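Local coordinates for uncharacterized protein (Bacteroides uniformis ATCC 8492, PDB 4Q68), which probably acts as a highly specific N-acetylmuramoyl-L-alanine amidase of the NlpC/P60 kind, cleaving the amide bond that joins muramic acid to the peptide in cell-wall material, at residues T43-V48 against A92-N97. Sequence-based numbering, arbitrary orientation.
Sequences TLVEYV and ADWINN
Two helices of the NlpC/P60-like amidase fold, 41-53 and 91-100, are bridged in the protein core by the indole of W94, which reaches E46 and V45. The nearest CA atoms, those of E46 and W94, are 10.1 Å apart. With CG anti to the backbone N (chi1 -171°), W94 projects its ring at helix 41-53, where NE1 donates a hydrogen bond to OE2 of E46 over 2.9 Å. The oxygen lies at the ring edge, close to its plane, and accepts with its anti lone pair; the bond is moderately bent, 147° at the hydrogen, and the carboxylate and ring planes are 28° apart. OE1 of the same carboxylate forms a salt bridge with R75, so both oxygens of this buried acid are engaged. At the six-membered end, CH2 of W94 meets CG1 of V45 at 3.9 Å. A leucine here, lacking NE1, would probably leave OE2 of E46 without a partner in the core and open a gap beside V45. Helix 64-75 packs against both partners, with L71 touching E46 and I74 touching W94, while I95 of helix 91-100 touches R234 and L236 on strand 230-238 of the antiparallel sheet.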
loop_
_atom_site.group_PDB
_atom_site.type_symbol
_atom_site.label_atom_id
_atom_site.label_comp_id
_atom_site.label_asym_id
_atom_site.label_seq_id
_atom_site.Cartn_x
_atom_site.Cartn_y
_atom_site.Cartn_z
ATOM N N THR A 43 -2.697 -6.331 -0.648
ATOM C CA THR A 43 -2.340 -7.534 0.088
ATOM C C THR A 43 -0.968 -8.054 -0.337
ATOM O O THR A 43 -0.232 -8.559 0.499
ATOM C CB THR A 43 -3.389 -8.656 0.078
ATOM O OG1 THR A 43 -3.466 -9.264 -1.211
ATOM C CG2 THR A 43 -4.772 -8.167 0.503
ATOM N N LEU A 44 -0.600 -7.909 -1.611
ATOM C CA LEU A 44 0.738 -8.314 -2.038
ATOM C C LEU A 44 1.793 -7.595 -1.202
ATOM O O LEU A 44 2.714 -8.206 -0.656
ATOM C CB LEU A 44 0.963 -7.997 -3.509
ATOM C CG LEU A 44 2.406 -8.203 -3.972
ATOM C CD1 LEU A 44 2.848 -9.651 -3.876
ATOM C CD2 LEU A 44 2.542 -7.720 -5.392
ATOM N N VAL A 45 1.699 -6.276 -1.141
ATOM C CA VAL A 45 2.674 -5.501 -0.385
ATOM C C VAL A 45 2.686 -5.912 1.094
ATOM O O VAL A 45 3.746 -6.043 1.706
ATOM C CB VAL A 45 2.433 -3.989 -0.568
ATOM C CG1 VAL A 45 3.268 -3.173 0.416
ATOM C CG2 VAL A 45 2.735 -3.584 -2.009
ATOM N N GLU A 46 1.508 -6.103 1.670
ATOM C CA GLU A 46 1.428 -6.512 3.068
ATOM C C GLU A 46 2.121 -7.846 3.306
ATOM O O GLU A 46 2.867 -7.988 4.276
ATOM C CB GLU A 46 -0.025 -6.576 3.536
ATOM C CG GLU A 46 -0.674 -5.215 3.585
ATOM C CD GLU A 46 -2.064 -5.214 4.168
ATOM O OE1 GLU A 46 -2.830 -6.171 3.878
ATOM O OE2 GLU A 46 -2.379 -4.252 4.924
ATOM N N TYR A 47 1.883 -8.835 2.448
ATOM C CA TYR A 47 2.519 -10.139 2.642
ATOM C C TYR A 47 4.033 -10.051 2.463
ATOM O O TYR A 47 4.783 -10.708 3.193
ATOM C CB TYR A 47 1.973 -11.200 1.678
ATOM C CG TYR A 47 0.482 -11.471 1.794
ATOM C CD1 TYR A 47 -0.149 -11.587 3.024
ATOM C CD2 TYR A 47 -0.293 -11.609 0.648
ATOM C CE1 TYR A 47 -1.515 -11.845 3.106
ATOM C CE2 TYR A 47 -1.652 -11.843 0.714
ATOM C CZ TYR A 47 -2.270 -11.957 1.944
ATOM O OH TYR A 47 -3.633 -12.171 2.055
ATOM N N VAL A 48 4.486 -9.278 1.485
ATOM C CA VAL A 48 5.913 -9.138 1.253
ATOM C C VAL A 48 6.588 -8.449 2.438
ATOM O O VAL A 48 7.640 -8.892 2.921
ATOM C CB VAL A 48 6.182 -8.398 -0.066
ATOM C CG1 VAL A 48 7.654 -8.085 -0.218
ATOM C CG2 VAL A 48 5.707 -9.257 -1.249
ATOM N N ALA A 92 -2.823 6.366 3.578
ATOM C CA ALA A 92 -2.205 7.368 4.463
ATOM C C ALA A 92 -2.176 6.846 5.896
ATOM O O ALA A 92 -1.216 7.060 6.630
ATOM C CB ALA A 92 -2.946 8.693 4.410
ATOM N N ASP A 93 -3.256 6.180 6.304
ATOM C CA ASP A 93 -3.392 5.637 7.667
ATOM C C ASP A 93 -2.453 4.443 7.872
ATOM O O ASP A 93 -1.808 4.311 8.913
ATOM C CB ASP A 93 -4.854 5.227 7.858
ATOM C CG ASP A 93 -5.316 5.217 9.305
ATOM O OD1 ASP A 93 -4.588 5.655 10.224
ATOM O OD2 ASP A 93 -6.474 4.781 9.487
ATOM N N TRP A 94 -2.374 3.589 6.855
ATOM C CA TRP A 94 -1.463 2.443 6.812
ATOM C C TRP A 94 -0.007 2.909 6.975
ATOM O O TRP A 94 0.751 2.326 7.743
ATOM C CB TRP A 94 -1.705 1.725 5.483
ATOM C CG TRP A 94 -1.061 0.400 5.251
ATOM C CD1 TRP A 94 -1.651 -0.817 5.425
ATOM C CD2 TRP A 94 0.225 0.146 4.677
ATOM N NE1 TRP A 94 -0.807 -1.814 5.021
ATOM C CE2 TRP A 94 0.348 -1.252 4.544
ATOM C CE3 TRP A 94 1.276 0.964 4.239
ATOM C CZ2 TRP A 94 1.489 -1.849 4.010
ATOM C CZ3 TRP A 94 2.406 0.359 3.697
ATOM C CH2 TRP A 94 2.502 -1.030 3.597
ATOM N N ILE A 95 0.355 3.968 6.256
ATOM C CA ILE A 95 1.684 4.547 6.357
ATOM C C ILE A 95 1.902 5.073 7.772
ATOM O O ILE A 95 2.933 4.796 8.388
ATOM C CB ILE A 95 1.852 5.670 5.321
ATOM C CG1 ILE A 95 1.892 5.084 3.911
ATOM C CG2 ILE A 95 3.124 6.500 5.628
ATOM C CD1 ILE A 95 1.715 6.114 2.811
ATOM N N ASN A 96 0.959 5.842 8.297
ATOM C CA ASN A 96 1.119 6.403 9.634
ATOM C C ASN A 96 1.311 5.310 10.674
ATOM O O ASN A 96 2.102 5.453 11.594
ATOM C CB ASN A 96 -0.094 7.260 10.015
ATOM C CG ASN A 96 -0.213 8.507 9.182
ATOM O OD1 ASN A 96 0.720 8.891 8.492
ATOM N ND2 ASN A 96 -1.373 9.134 9.235
ATOM N N ASN A 97 0.575 4.215 10.538
ATOM C CA ASN A 97 0.717 3.081 11.443
ATOM C C ASN A 97 2.144 2.528 11.418
ATOM O O ASN A 97 2.721 2.252 12.465
ATOM C CB ASN A 97 -0.297 2.003 11.052
ATOM C CG ASN A 97 -0.192 0.753 11.888
ATOM O OD1 ASN A 97 -0.427 0.773 13.095
ATOM N ND2 ASN A 97 0.155 -0.353 11.248
#